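PDB 4XT0: protein LigF, which is a glutathione-binding beta-etherase of the GST superfamily that takes part in lignin degradation by cleaving beta-aryl ether bonds. Local coordinates for residues G192-L195 and A196-C199; F159-E162 and M163-E167; S45-F48 and K49-N52; W102-W105 and V106-F110. All coordinates share one frame; numbering follows the deposited sequence.

Contact 1 (G192-L195 and A196-C199)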
ATOM      1  N   GLY A 192       7.429 -20.888  -3.360  1.00 20.14           N
ATOM      2  CA  GLY A 192       8.181 -20.629  -4.578  1.00 24.10           C
ATOM      3  C   GLY A 192       7.892 -19.281  -5.214  1.00 20.73           C
ATOM      4  O   GLY A 192       7.187 -18.443  -4.651  1.00 16.28           O
ATOM      5  N   TYR A 193       8.454 -19.085  -6.398  1.00 21.67           N
ATOM      6  CA  TYR A 193       8.403 -17.818  -7.117  1.00 23.44           C
ATOM      7  C   TYR A 193       6.994 -17.282  -7.276  1.00 21.92           C
ATOM      8  O   TYR A 193       6.098 -18.009  -7.715  1.00 19.07           O
ATOM      9  CB  TYR A 193       9.039 -18.021  -8.481  1.00 21.37           C
ATOM     10  CG  TYR A 193       9.185 -16.808  -9.367  1.00 23.33           C
ATOM     11  CD1 TYR A 193      10.138 -15.837  -9.096  1.00 22.21           C
ATOM     12  CD2 TYR A 193       8.416 -16.678 -10.524  1.00 17.18           C
ATOM     13  CE1 TYR A 193      10.316 -14.746  -9.939  1.00 22.43           C
ATOM     14  CE2 TYR A 193       8.585 -15.594 -11.384  1.00 18.74           C
ATOM     15  CZ  TYR A 193       9.541 -14.635 -11.084  1.00 24.47           C
ATOM     16  OH  TYR A 193       9.752 -13.571 -11.924  1.00 18.85           O
ATOM     17  N   SER A 194       6.794 -16.007  -6.929  1.00 15.22           N
ATOM     18  CA  SER A 194       5.456 -15.432  -6.939  1.00 14.69           C
ATOM     19  C   SER A 194       5.536 -13.946  -7.246  1.00 17.96           C
ATOM     20  O   SER A 194       6.631 -13.397  -7.442  1.00 16.13           O
ATOM     21  CB  SER A 194       4.759 -15.656  -5.591  1.00 11.83           C
ATOM     22  OG  SER A 194       5.244 -14.744  -4.597  1.00 13.45           O
ATOM     23  N   LEU A 195       4.371 -13.308  -7.301  1.00 12.96           N
ATOM     24  CA  LEU A 195       4.272 -11.849  -7.410  1.00 15.78           C
ATOM     25  C   LEU A 195       5.080 -11.130  -6.308  1.00 20.39           C
ATOM     26  O   LEU A 195       5.550 -10.021  -6.531  1.00 16.82           O
ATOM     27  CB  LEU A 195       2.804 -11.390  -7.347  1.00 13.34           C
ATOM     28  CG  LEU A 195       1.862 -11.873  -8.460  1.00 17.84           C
ATOM     29  CD1 LEU A 195       0.489 -11.223  -8.288  1.00 14.93           C
ATOM     30  CD2 LEU A 195       2.446 -11.601  -9.852  1.00 17.33           C
ATOM     31  N   ALA A 196       5.240 -11.755  -5.136  1.00 14.78           N
ATOM     32  CA  ALA A 196       6.105 -11.171  -4.095  1.00 20.06           C
ATOM     33  C   ALA A 196       7.514 -10.944  -4.610  1.00 17.97           C
ATOM     34  O   ALA A 196       8.092  -9.860  -4.412  1.00 16.91           O
ATOM     35  CB  ALA A 196       6.165 -12.064  -2.849  1.00 14.06           C
ATOM     36  N   ASP A 197       8.089 -11.976  -5.229  1.00 12.47           N
ATOM     37  CA  ASP A 197       9.439 -11.852  -5.777  1.00 17.57           C
ATOM     38  C   ASP A 197       9.494 -10.796  -6.874  1.00 18.36           C
ATOM     39  O   ASP A 197      10.395  -9.959  -6.887  1.00 18.09           O
ATOM     40  CB  ASP A 197       9.940 -13.208  -6.290  1.00 18.10           C
ATOM     41  CG  ASP A 197       9.893 -14.274  -5.206  1.00 23.94           C
ATOM     42  OD1 ASP A 197      10.769 -14.248  -4.300  1.00 22.40           O
ATOM     43  OD2 ASP A 197       8.960 -15.112  -5.236  1.00 19.35           O
ATOM     44  N   ILE A 198       8.515 -10.818  -7.776  1.00 19.45           N
ATOM     45  CA  ILE A 198       8.487  -9.883  -8.903  1.00 19.83           C
ATOM     46  C   ILE A 198       8.404  -8.417  -8.423  1.00 16.20           C
ATOM     47  O   ILE A 198       9.179  -7.558  -8.862  1.00 21.84           O
ATOM     48  CB  ILE A 198       7.292 -10.207  -9.855  1.00 19.46           C
ATOM     49  CG1 ILE A 198       7.596 -11.448 -10.695  1.00 21.67           C
ATOM     50  CG2 ILE A 198       6.973  -9.028 -10.764  1.00 19.16           C
ATOM     51  CD1 ILE A 198       6.352 -11.977 -11.446  1.00 19.88           C
ATOM     52  N   CYS A 199       7.494  -8.143  -7.492  1.00 15.08           N
ATOM     53  CA  CYS A 199       7.296  -6.768  -7.023  1.00 16.09           C
ATOM     54  C   CYS A 199       8.533  -6.253  -6.287  1.00 17.06           C
ATOM     55  O   CYS A 199       8.904  -5.084  -6.428  1.00 19.96           O
ATOM     56  CB  CYS A 199       6.058  -6.675  -6.123  1.00 18.42           C
ATOM     57  SG  CYS A 199       4.461  -6.948  -6.998  1.00 22.12           S
TER
HETATM   58  O   HOH W   1       7.470 -15.939  -3.274  1.00 14.99           O
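D197 OD2 is held by the backbone of S194, with a water close by. S194 N donates to D197 OD2 at 2.9 Å, reaching the carboxylate on its anti lone pair. The water lies 2.6 Å from D197 OD2 and within bonding distance of S194 OG and G192 O. In return S194 OG accepts from the helix: A196 N is 3.0 Å away, with a bent N-H...O angle of 139°. S194 is thus the N-cap of helix 195-204, and S194 and D197 form a capping box. The serine hydroxyl sits between its own backbone N and carbonyl carbon (chi1 77°), which turns OG back toward A196 N. The other carboxylate oxygen, D197 OD1, accepts from L188 N and W229 NE1. Y193 packs outside the box. Its CD1 rests 3.9 Å from D197 CB, and the ring and carboxylate planes are only 8° apart. Y193 OH meets I198 CG1 at 3.3 Å and makes a weak hydrogen bond to E26. Both D197 oxygens are therefore bonded although the residue is buried. The carboxylate is probably ionised, and its charge would suit the positive end of the helix dipole.

Contact 2 (F159-E162 and M163-E167)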
ATOM      1  N   PHE A 159      16.498  18.095  -2.975  1.00 64.88           N
ATOM      2  CA  PHE A 159      15.818  17.544  -1.801  1.00 67.11           C
ATOM      3  C   PHE A 159      16.527  17.992  -0.530  1.00 65.54           C
ATOM      4  O   PHE A 159      17.753  18.081  -0.515  1.00 58.97           O
ATOM      5  CB  PHE A 159      15.792  16.007  -1.843  1.00 65.51           C
ATOM      6  CG  PHE A 159      14.880  15.429  -2.887  1.00 64.12           C
ATOM      7  CD1 PHE A 159      15.178  15.545  -4.238  1.00 66.66           C
ATOM      8  CD2 PHE A 159      13.738  14.738  -2.516  1.00 58.97           C
ATOM      9  CE1 PHE A 159      14.339  15.004  -5.197  1.00 64.06           C
ATOM     10  CE2 PHE A 159      12.899  14.197  -3.466  1.00 59.89           C
ATOM     11  CZ  PHE A 159      13.201  14.330  -4.809  1.00 60.83           C
ATOM     12  N   PRO A 160      15.766  18.251   0.550  1.00 68.89           N
ATOM     13  CA  PRO A 160      16.379  18.599   1.841  1.00 69.65           C
ATOM     14  C   PRO A 160      17.333  17.498   2.301  1.00 67.66           C
ATOM     15  O   PRO A 160      17.061  16.323   2.047  1.00 62.90           O
ATOM     16  CB  PRO A 160      15.178  18.722   2.789  1.00 63.79           C
ATOM     17  CG  PRO A 160      14.001  18.968   1.897  1.00 61.62           C
ATOM     18  CD  PRO A 160      14.293  18.230   0.621  1.00 63.47           C
ATOM     19  N   GLN A 161      18.431  17.863   2.954  1.00 61.35           N
ATOM     20  CA  GLN A 161      19.431  16.874   3.336  1.00 63.95           C
ATOM     21  C   GLN A 161      18.864  15.843   4.309  1.00 64.84           C
ATOM     22  O   GLN A 161      18.979  14.640   4.078  1.00 59.67           O
ATOM     23  CB  GLN A 161      20.654  17.546   3.953  1.00 68.42           C
ATOM     24  CG  GLN A 161      21.815  16.593   4.182  1.00 68.35           C
ATOM     25  CD  GLN A 161      22.252  15.907   2.906  1.00 67.78           C
ATOM     26  OE1 GLN A 161      22.746  16.551   1.982  1.00 76.52           O
ATOM     27  NE2 GLN A 161      22.069  14.595   2.844  1.00 63.69           N
ATOM     28  N   GLU A 162      18.240  16.315   5.385  1.00 66.16           N
ATOM     29  CA  GLU A 162      17.729  15.418   6.417  1.00 69.91           C
ATOM     30  C   GLU A 162      16.709  14.431   5.835  1.00 60.66           C
ATOM     31  O   GLU A 162      16.592  13.304   6.306  1.00 55.11           O
ATOM     32  CB  GLU A 162      17.112  16.214   7.574  1.00 83.79           C
ATOM     33  CG  GLU A 162      15.714  16.758   7.300  1.00 94.62           C
ATOM     34  CD  GLU A 162      15.025  17.265   8.554  1.00104.29           C
ATOM     35  OE1 GLU A 162      15.666  18.016   9.323  1.00107.20           O
ATOM     36  OE2 GLU A 162      13.845  16.904   8.773  1.00105.01           O
ATOM     37  N   MET A 163      15.980  14.859   4.807  1.00 60.07           N
ATOM     38  CA  MET A 163      15.096  13.969   4.064  1.00 55.86           C
ATOM     39  C   MET A 163      15.884  12.823   3.417  1.00 52.71           C
ATOM     40  O   MET A 163      15.487  11.663   3.503  1.00 54.00           O
ATOM     41  CB  MET A 163      14.317  14.748   2.998  1.00 65.50           C
ATOM     42  CG  MET A 163      13.504  13.868   2.052  1.00 74.50           C
ATOM     43  SD  MET A 163      11.826  14.467   1.736  1.00 86.11           S
ATOM     44  CE  MET A 163      12.089  15.542   0.340  1.00 93.07           C
ATOM     45  N   LEU A 164      17.006  13.149   2.780  1.00 52.00           N
ATOM     46  CA  LEU A 164      17.828  12.133   2.130  1.00 54.40           C
ATOM     47  C   LEU A 164      18.397  11.135   3.139  1.00 54.07           C
ATOM     48  O   LEU A 164      18.361   9.924   2.906  1.00 43.72           O
ATOM     49  CB  LEU A 164      18.962  12.786   1.332  1.00 55.88           C
ATOM     50  CG  LEU A 164      18.527  13.732   0.206  1.00 57.63           C
ATOM     51  CD1 LEU A 164      19.744  14.338  -0.531  1.00 58.32           C
ATOM     52  CD2 LEU A 164      17.588  13.019  -0.761  1.00 55.06           C
ATOM     53  N   ASP A 165      18.907  11.647   4.257  1.00 48.76           N
ATOM     54  CA  ASP A 165      19.456  10.801   5.314  1.00 53.24           C
ATOM     55  C   ASP A 165      18.435   9.767   5.785  1.00 48.39           C
ATOM     56  O   ASP A 165      18.746   8.584   5.939  1.00 52.28           O
ATOM     57  CB  ASP A 165      19.902  11.648   6.507  1.00 60.15           C
ATOM     58  CG  ASP A 165      20.827  12.786   6.110  1.00 67.09           C
ATOM     59  OD1 ASP A 165      21.484  12.679   5.051  1.00 71.04           O
ATOM     60  OD2 ASP A 165      20.894  13.783   6.864  1.00 59.48           O
ATOM     61  N   GLU A 166      17.214  10.224   6.021  1.00 46.51           N
ATOM     62  CA  GLU A 166      16.176   9.336   6.520  1.00 46.71           C
ATOM     63  C   GLU A 166      15.829   8.267   5.472  1.00 49.88           C
ATOM     64  O   GLU A 166      15.657   7.088   5.807  1.00 39.69           O
ATOM     65  CB  GLU A 166      14.937  10.139   6.916  1.00 45.54           C
ATOM     66  CG  GLU A 166      13.682   9.316   7.118  1.00 54.74           C
ATOM     67  CD  GLU A 166      13.732   8.429   8.355  1.00 52.88           C
ATOM     68  OE1 GLU A 166      14.750   8.454   9.080  1.00 51.97           O
ATOM     69  OE2 GLU A 166      12.750   7.692   8.605  1.00 52.01           O
ATOM     70  N   GLU A 167      15.759   8.679   4.207  1.00 44.84           N
ATOM     71  CA  GLU A 167      15.409   7.764   3.125  1.00 42.46           C
ATOM     72  C   GLU A 167      16.436   6.654   2.993  1.00 36.72           C
ATOM     73  O   GLU A 167      16.074   5.481   2.791  1.00 34.62           O
ATOM     74  CB  GLU A 167      15.277   8.516   1.803  1.00 42.30           C
ATOM     75  CG  GLU A 167      14.063   9.436   1.732  1.00 44.66           C
ATOM     76  CD  GLU A 167      12.787   8.776   2.215  1.00 46.17           C
ATOM     77  OE1 GLU A 167      12.453   7.683   1.723  1.00 49.94           O
ATOM     78  OE2 GLU A 167      12.114   9.344   3.097  1.00 49.99           O
TER
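M163 folds back from the first turn of helix 161-182 onto F159 and P160, which precede the helix. Its CB lies 3.3 Å from P160 O. CG stands anti to the backbone N (chi1 172°), and bends at chi2 and chi3 carry the sulfur and methyl back toward the loop. The tip, M163 CE, lands 3.4 Å from F159 CD2, on an oblique approach to the ring. M163 CE also presses on P160 CD at 3.5 Å, a tight carbon pair. L164 CD2 touches F159 CB at 3.7 Å. F159 thus meets two helix residues, and its side chain also packs on W119 and A120 of helix 93-121. P160 holds the N-cap position, and its carbonyl accepts from L164 N. Q161 and D165, both exposed, form a polar pair one turn apart. Q161 NE2 donates to D165 OD1 at 3.0 Å, with an angle of 157°. The carboxylate is met on its syn side, 30° out of its plane, and the bond stays close to the Q161 amide plane. The chemistry is split: carbon packing joins the helix start to the preceding loop, while the exposed side carries an i to i+4 amide-carboxylate bond.

Contact 3 (S45-F48 and K49-N52)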
ATOM      1  N   SER A  45       1.585  13.464 -21.832  1.00 44.41           N
ATOM      2  CA  SER A  45       1.040  13.836 -23.129  1.00 44.19           C
ATOM      3  C   SER A  45      -0.477  13.751 -23.063  1.00 50.71           C
ATOM      4  O   SER A  45      -1.023  13.062 -22.196  1.00 41.87           O
ATOM      5  CB  SER A  45       1.583  12.933 -24.238  1.00 42.12           C
ATOM      6  OG  SER A  45       1.110  11.605 -24.086  1.00 41.70           O
ATOM      7  N   ASP A  46      -1.156  14.450 -23.969  1.00 51.03           N
ATOM      8  CA  ASP A  46      -2.616  14.402 -24.018  1.00 58.22           C
ATOM      9  C   ASP A  46      -3.106  13.015 -24.430  1.00 43.04           C
ATOM     10  O   ASP A  46      -4.136  12.551 -23.948  1.00 50.32           O
ATOM     11  CB  ASP A  46      -3.169  15.458 -24.979  1.00 67.21           C
ATOM     12  CG  ASP A  46      -2.954  16.877 -24.478  1.00 77.87           C
ATOM     13  OD1 ASP A  46      -3.021  17.098 -23.248  1.00 78.67           O
ATOM     14  OD2 ASP A  46      -2.716  17.771 -25.319  1.00 84.06           O
ATOM     15  N   TRP A  47      -2.363  12.350 -25.311  1.00 45.38           N
ATOM     16  CA  TRP A  47      -2.785  11.033 -25.766  1.00 47.93           C
ATOM     17  C   TRP A  47      -2.628   9.987 -24.663  1.00 42.67           C
ATOM     18  O   TRP A  47      -3.426   9.056 -24.589  1.00 50.51           O
ATOM     19  CB  TRP A  47      -2.031  10.603 -27.038  1.00 49.42           C
ATOM     20  CG  TRP A  47      -0.576  10.229 -26.893  1.00 53.00           C
ATOM     21  CD1 TRP A  47       0.503  11.009 -27.204  1.00 55.94           C
ATOM     22  CD2 TRP A  47      -0.041   8.965 -26.450  1.00 47.50           C
ATOM     23  NE1 TRP A  47       1.671  10.322 -26.964  1.00 53.48           N
ATOM     24  CE2 TRP A  47       1.366   9.068 -26.504  1.00 49.13           C
ATOM     25  CE3 TRP A  47      -0.617   7.767 -26.005  1.00 44.08           C
ATOM     26  CZ2 TRP A  47       2.209   8.017 -26.127  1.00 47.56           C
ATOM     27  CZ3 TRP A  47       0.227   6.720 -25.628  1.00 41.59           C
ATOM     28  CH2 TRP A  47       1.620   6.855 -25.693  1.00 47.35           C
ATOM     29  N   PHE A  48      -1.631  10.129 -23.792  1.00 37.28           N
ATOM     30  CA  PHE A  48      -1.479   9.124 -22.748  1.00 38.51           C
ATOM     31  C   PHE A  48      -2.418   9.384 -21.571  1.00 37.21           C
ATOM     32  O   PHE A  48      -2.917   8.439 -20.961  1.00 34.20           O
ATOM     33  CB  PHE A  48      -0.039   9.014 -22.234  1.00 33.25           C
ATOM     34  CG  PHE A  48       0.101   7.989 -21.136  1.00 35.93           C
ATOM     35  CD1 PHE A  48      -0.035   6.638 -21.421  1.00 35.15           C
ATOM     36  CD2 PHE A  48       0.287   8.373 -19.815  1.00 38.49           C
ATOM     37  CE1 PHE A  48       0.036   5.673 -20.405  1.00 35.71           C
ATOM     38  CE2 PHE A  48       0.366   7.422 -18.800  1.00 35.42           C
ATOM     39  CZ  PHE A  48       0.245   6.069 -19.097  1.00 33.18           C
ATOM     40  N   LYS A  49      -2.673  10.655 -21.263  1.00 39.77           N
ATOM     41  CA  LYS A  49      -3.563  10.995 -20.152  1.00 43.47           C
ATOM     42  C   LYS A  49      -5.010  10.621 -20.479  1.00 44.59           C
ATOM     43  O   LYS A  49      -5.856  10.496 -19.588  1.00 38.82           O
ATOM     44  CB  LYS A  49      -3.441  12.479 -19.801  1.00 45.03           C
ATOM     45  CG  LYS A  49      -2.119  12.822 -19.115  1.00 48.48           C
ATOM     46  CD  LYS A  49      -2.059  14.258 -18.573  1.00 43.79           C
ATOM     47  CE  LYS A  49      -2.008  15.287 -19.689  1.00 49.15           C
ATOM     48  NZ  LYS A  49      -1.781  16.661 -19.151  1.00 58.05           N
ATOM     49  N   LYS A  50      -5.282  10.423 -21.763  1.00 42.09           N
ATOM     50  CA  LYS A  50      -6.550   9.858 -22.198  1.00 43.88           C
ATOM     51  C   LYS A  50      -6.668   8.384 -21.756  1.00 43.73           C
ATOM     52  O   LYS A  50      -7.748   7.920 -21.387  1.00 43.16           O
ATOM     53  CB  LYS A  50      -6.668   9.998 -23.716  1.00 57.58           C
ATOM     54  CG  LYS A  50      -7.755   9.181 -24.375  1.00 68.95           C
ATOM     55  CD  LYS A  50      -7.300   8.767 -25.770  1.00 74.23           C
ATOM     56  CE  LYS A  50      -6.146   7.765 -25.681  1.00 65.70           C
ATOM     57  NZ  LYS A  50      -4.990   8.084 -26.573  1.00 51.91           N
ATOM     58  N   ILE A  51      -5.548   7.662 -21.783  1.00 33.68           N
ATOM     59  CA  ILE A  51      -5.501   6.272 -21.316  1.00 37.08           C
ATOM     60  C   ILE A  51      -5.496   6.195 -19.781  1.00 36.80           C
ATOM     61  O   ILE A  51      -6.286   5.461 -19.173  1.00 36.59           O
ATOM     62  CB  ILE A  51      -4.269   5.546 -21.890  1.00 40.75           C
ATOM     63  CG1 ILE A  51      -4.383   5.475 -23.415  1.00 43.41           C
ATOM     64  CG2 ILE A  51      -4.119   4.161 -21.296  1.00 32.14           C
ATOM     65  CD1 ILE A  51      -3.088   5.138 -24.105  1.00 45.42           C
ATOM     66  N   ASN A  52      -4.618   6.977 -19.160  1.00 32.94           N
ATOM     67  CA  ASN A  52      -4.567   7.084 -17.707  1.00 32.92           C
ATOM     68  C   ASN A  52      -4.513   8.548 -17.272  1.00 36.27           C
ATOM     69  O   ASN A  52      -3.462   9.189 -17.355  1.00 33.20           O
ATOM     70  CB  ASN A  52      -3.357   6.318 -17.160  1.00 32.23           C
ATOM     71  CG  ASN A  52      -3.194   6.475 -15.664  1.00 36.17           C
ATOM     72  OD1 ASN A  52      -4.127   6.878 -14.963  1.00 31.50           O
ATOM     73  ND2 ASN A  52      -2.008   6.151 -15.162  1.00 37.27           N
TER
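K50 CG is anti to its backbone N (chi1 166°), and bends at chi2, chi3 and chi4 curl the chain back. They bring K50 NZ to W47 O, to which it donates at 2.7 Å. The element is the short, weakly bonded helix 46-51 of the thioredoxin-like N-terminal domain, capped at its start by S45. S45 OG accepts from F48 N at 3.1 Å and also bonds to E42 O. S45 OG lies over one face of the W47 indole, 3.1 Å above its plane and offset toward the rim. I51 CD1 approaches the edge of that indole near its plane, 4.0 Å from W47 CZ3. W47 and I51 run side by side and point the same way. F48 CD1 comes only loosely to I51 CD1, at 4.3 Å. W47, F48 and I51 all pack on Y9 of strand 6-10, so this face of the helix lies against the sheet. F48 also touches V57, a residue of the glutathione pocket.

The helix closes at F48 O. N52 N donates to F48 O at 2.9 Å, nearly straight on. F48 O also takes a weak bond from I51 N. The N52 side chain reaches beyond the turn: its ND2 bonds to Q56 O and its OD1 accepts from R54 N. Q56 also belongs to the glutathione pocket, so N52 ties the helix end to the loop that carries it. K49 lays its chain along S45 O. K49 NZ makes a weak hydrogen bond to N142 O and stays 4.3 Å from D46 OD1, too far for a salt bridge.

Contact 4 (W102-W105 and V106-F110)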
ATOM      1  N   TRP A 102       4.088  -9.054   1.363  1.00 15.71           N
ATOM      2  CA  TRP A 102       5.294  -8.609   0.649  1.00 15.26           C
ATOM      3  C   TRP A 102       5.004  -7.563  -0.411  1.00 15.81           C
ATOM      4  O   TRP A 102       5.781  -6.618  -0.574  1.00 17.87           O
ATOM      5  CB  TRP A 102       6.020  -9.789  -0.032  1.00 14.74           C
ATOM      6  CG  TRP A 102       6.883 -10.578   0.900  1.00 16.37           C
ATOM      7  CD1 TRP A 102       6.650 -11.837   1.355  1.00 15.60           C
ATOM      8  CD2 TRP A 102       8.111 -10.149   1.487  1.00 18.83           C
ATOM      9  NE1 TRP A 102       7.657 -12.230   2.193  1.00 17.97           N
ATOM     10  CE2 TRP A 102       8.566 -11.213   2.305  1.00 23.46           C
ATOM     11  CE3 TRP A 102       8.877  -8.981   1.419  1.00 16.76           C
ATOM     12  CZ2 TRP A 102       9.755 -11.141   3.032  1.00 25.68           C
ATOM     13  CZ3 TRP A 102      10.060  -8.910   2.149  1.00 23.60           C
ATOM     14  CH2 TRP A 102      10.486  -9.985   2.941  1.00 27.28           C
ATOM     15  N   THR A 103       3.933  -7.758  -1.188  1.00 14.38           N
ATOM     16  CA  THR A 103       3.713  -6.859  -2.314  1.00 15.99           C
ATOM     17  C   THR A 103       3.243  -5.495  -1.802  1.00 17.06           C
ATOM     18  O   THR A 103       3.625  -4.466  -2.340  1.00 16.47           O
ATOM     19  CB  THR A 103       2.709  -7.438  -3.361  1.00 17.65           C
ATOM     20  OG1 THR A 103       1.425  -7.680  -2.772  1.00 15.04           O
ATOM     21  CG2 THR A 103       3.256  -8.741  -3.989  1.00 13.43           C
ATOM     22  N   LYS A 104       2.430  -5.474  -0.754  1.00 15.06           N
ATOM     23  CA  LYS A 104       1.965  -4.196  -0.235  1.00 14.71           C
ATOM     24  C   LYS A 104       3.104  -3.495   0.516  1.00 22.77           C
ATOM     25  O   LYS A 104       3.153  -2.270   0.572  1.00 19.09           O
ATOM     26  CB  LYS A 104       0.729  -4.381   0.656  1.00 14.48           C
ATOM     27  CG  LYS A 104       1.026  -4.872   2.089  1.00 19.63           C
ATOM     28  CD  LYS A 104      -0.270  -5.419   2.718  1.00 22.49           C
ATOM     29  CE  LYS A 104      -1.353  -4.330   2.852  1.00 17.18           C
ATOM     30  NZ  LYS A 104      -0.970  -3.324   3.934  1.00 18.34           N
ATOM     31  N   TRP A 105       4.044  -4.264   1.056  1.00 15.38           N
ATOM     32  CA  TRP A 105       5.206  -3.665   1.696  1.00 20.08           C
ATOM     33  C   TRP A 105       6.092  -2.956   0.663  1.00 17.33           C
ATOM     34  O   TRP A 105       6.698  -1.938   0.961  1.00 22.14           O
ATOM     35  CB  TRP A 105       6.003  -4.721   2.448  1.00 16.86           C
ATOM     36  CG  TRP A 105       7.243  -4.218   3.098  1.00 20.61           C
ATOM     37  CD1 TRP A 105       7.343  -3.513   4.264  1.00 25.41           C
ATOM     38  CD2 TRP A 105       8.573  -4.431   2.632  1.00 23.01           C
ATOM     39  NE1 TRP A 105       8.668  -3.261   4.548  1.00 24.43           N
ATOM     40  CE2 TRP A 105       9.445  -3.818   3.565  1.00 26.59           C
ATOM     41  CE3 TRP A 105       9.125  -5.074   1.519  1.00 18.01           C
ATOM     42  CZ2 TRP A 105      10.831  -3.825   3.409  1.00 28.01           C
ATOM     43  CZ3 TRP A 105      10.505  -5.089   1.370  1.00 20.27           C
ATOM     44  CH2 TRP A 105      11.340  -4.467   2.313  1.00 29.09           C
ATOM     45  N   VAL A 106       6.152  -3.487  -0.551  1.00 18.01           N
ATOM     46  CA  VAL A 106       6.831  -2.766  -1.621  1.00 20.56           C
ATOM     47  C   VAL A 106       6.125  -1.442  -1.876  1.00 23.32           C
ATOM     48  O   VAL A 106       6.779  -0.396  -1.922  1.00 20.35           O
ATOM     49  CB  VAL A 106       6.894  -3.575  -2.927  1.00 19.54           C
ATOM     50  CG1 VAL A 106       7.446  -2.706  -4.073  1.00 19.31           C
ATOM     51  CG2 VAL A 106       7.750  -4.788  -2.735  1.00 16.45           C
ATOM     52  N   ASP A 107       4.791  -1.486  -1.989  1.00 20.74           N
ATOM     53  CA  ASP A 107       3.979  -0.276  -2.236  1.00 18.54           C
ATOM     54  C   ASP A 107       4.002   0.755  -1.113  1.00 24.79           C
ATOM     55  O   ASP A 107       3.823   1.949  -1.364  1.00 26.29           O
ATOM     56  CB  ASP A 107       2.508  -0.652  -2.507  1.00 16.67           C
ATOM     57  CG  ASP A 107       2.289  -1.218  -3.910  1.00 24.92           C
ATOM     58  OD1 ASP A 107       2.972  -0.776  -4.865  1.00 25.06           O
ATOM     59  OD2 ASP A 107       1.434  -2.111  -4.071  1.00 16.66           O
ATOM     60  N   GLU A 108       4.187   0.311   0.125  1.00 20.93           N
ATOM     61  CA  GLU A 108       4.033   1.214   1.265  1.00 19.98           C
ATOM     62  C   GLU A 108       5.348   1.625   1.912  1.00 21.47           C
ATOM     63  O   GLU A 108       5.359   2.508   2.760  1.00 27.17           O
ATOM     64  CB  GLU A 108       3.134   0.565   2.323  1.00 22.11           C
ATOM     65  CG  GLU A 108       1.733   0.251   1.779  1.00 24.85           C
ATOM     66  CD  GLU A 108       0.952  -0.741   2.626  1.00 24.74           C
ATOM     67  OE1 GLU A 108       1.238  -0.829   3.838  1.00 25.95           O
ATOM     68  OE2 GLU A 108       0.039  -1.417   2.072  1.00 23.40           O
ATOM     69  N   TYR A 109       6.445   0.971   1.548  1.00 22.10           N
ATOM     70  CA  TYR A 109       7.725   1.256   2.220  1.00 25.05           C
ATOM     71  C   TYR A 109       8.930   1.195   1.276  1.00 22.62           C
ATOM     72  O   TYR A 109       9.620   2.190   1.077  1.00 23.97           O
ATOM     73  CB  TYR A 109       7.907   0.274   3.389  1.00 22.76           C
ATOM     74  CG  TYR A 109       9.004   0.632   4.377  1.00 30.44           C
ATOM     75  CD1 TYR A 109       8.724   1.381   5.515  1.00 35.55           C
ATOM     76  CD2 TYR A 109      10.317   0.202   4.182  1.00 25.16           C
ATOM     77  CE1 TYR A 109       9.741   1.711   6.442  1.00 29.05           C
ATOM     78  CE2 TYR A 109      11.326   0.513   5.097  1.00 27.23           C
ATOM     79  CZ  TYR A 109      11.031   1.264   6.222  1.00 29.05           C
ATOM     80  OH  TYR A 109      12.026   1.570   7.124  1.00 36.09           O
ATOM     81  N   PHE A 110       9.167   0.020   0.692  1.00 22.62           N
ATOM     82  CA  PHE A 110      10.418  -0.259  -0.020  1.00 25.78           C
ATOM     83  C   PHE A 110      10.567   0.576  -1.295  1.00 25.59           C
ATOM     84  O   PHE A 110      11.632   1.148  -1.546  1.00 23.14           O
ATOM     85  CB  PHE A 110      10.504  -1.768  -0.345  1.00 29.98           C
ATOM     86  CG  PHE A 110      11.813  -2.205  -0.988  1.00 25.26           C
ATOM     87  CD1 PHE A 110      12.985  -1.486  -0.804  1.00 21.35           C
ATOM     88  CD2 PHE A 110      11.852  -3.345  -1.786  1.00 21.35           C
ATOM     89  CE1 PHE A 110      14.162  -1.888  -1.404  1.00 27.76           C
ATOM     90  CE2 PHE A 110      13.035  -3.763  -2.388  1.00 25.19           C
ATOM     91  CZ  PHE A 110      14.194  -3.030  -2.201  1.00 24.93           C
TER
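Helix 93-121, the long helix of the GST C-terminal domain, widens into a pi-type turn at 106-110. The turn is marked by W105 O. It accepts a well-aligned bond from F110 N at 3.2 Å, with an angle of 169° and in the carbonyl plane. Y109 N and E108 N add only weak bonds to the same oxygen. In this turn both Y109 and F110 lie beside the W105 indole. W105 CG is anti to the backbone N (chi1 178°), which lays the ring along the next turn. F110 CB stands over one face, 3.9 Å from the centroid of the six-membered ring, as a CH-pi contact. Y109 CB does the same over the five-membered ring at 4.1 Å. The Y109 and F110 rings lie near parallel to the indole but slid aside, so they barely overlap it. Together the three residues form an aromatic cluster.

Another side of the helix is charged. K104 NZ donates to the syn lone pair of E108 OE2 at 2.8 Å, and more weakly to E108 OE1, in an i to i+4 salt bridge. Bends at chi3 and chi4 curl the lysine over the carboxylate. K104 NZ also forms a salt bridge with E69 of the second subunit, and Y109 OH bonds to E147 of that subunit. D107 is bonded within its own subunit, OD1 to K19 and OD2 to T71, and packs on E108 of the second subunit. Its side chain comes within about 4 Å of a bound glutathione. The arrangement is that of the GST dimer interface, where this helix meets its partner subunit beside the glutathione site.

Contact 1 is buried, contacts 3 and 4 are partly buried, and contact 2 lies on the surface, its centre 22 Å from the centre of the chain. Contacts 1, 2 and 4 belong to the C-terminal domain; contact 3 belongs to the thioredoxin-like domain. Contacts 1 and 4 alone touch: A196 CB packs on W102 CB at 3.6 Å, joining helix 195-204 to helix 93-121. Contacts 1, 2 and 3 all include a helix start, but serine hydroxyls cap the helices of contacts 1 and 3, while proline occupies that position in contact 2. Contact 4 lies within a helix, and it alone of the four reaches the second subunit.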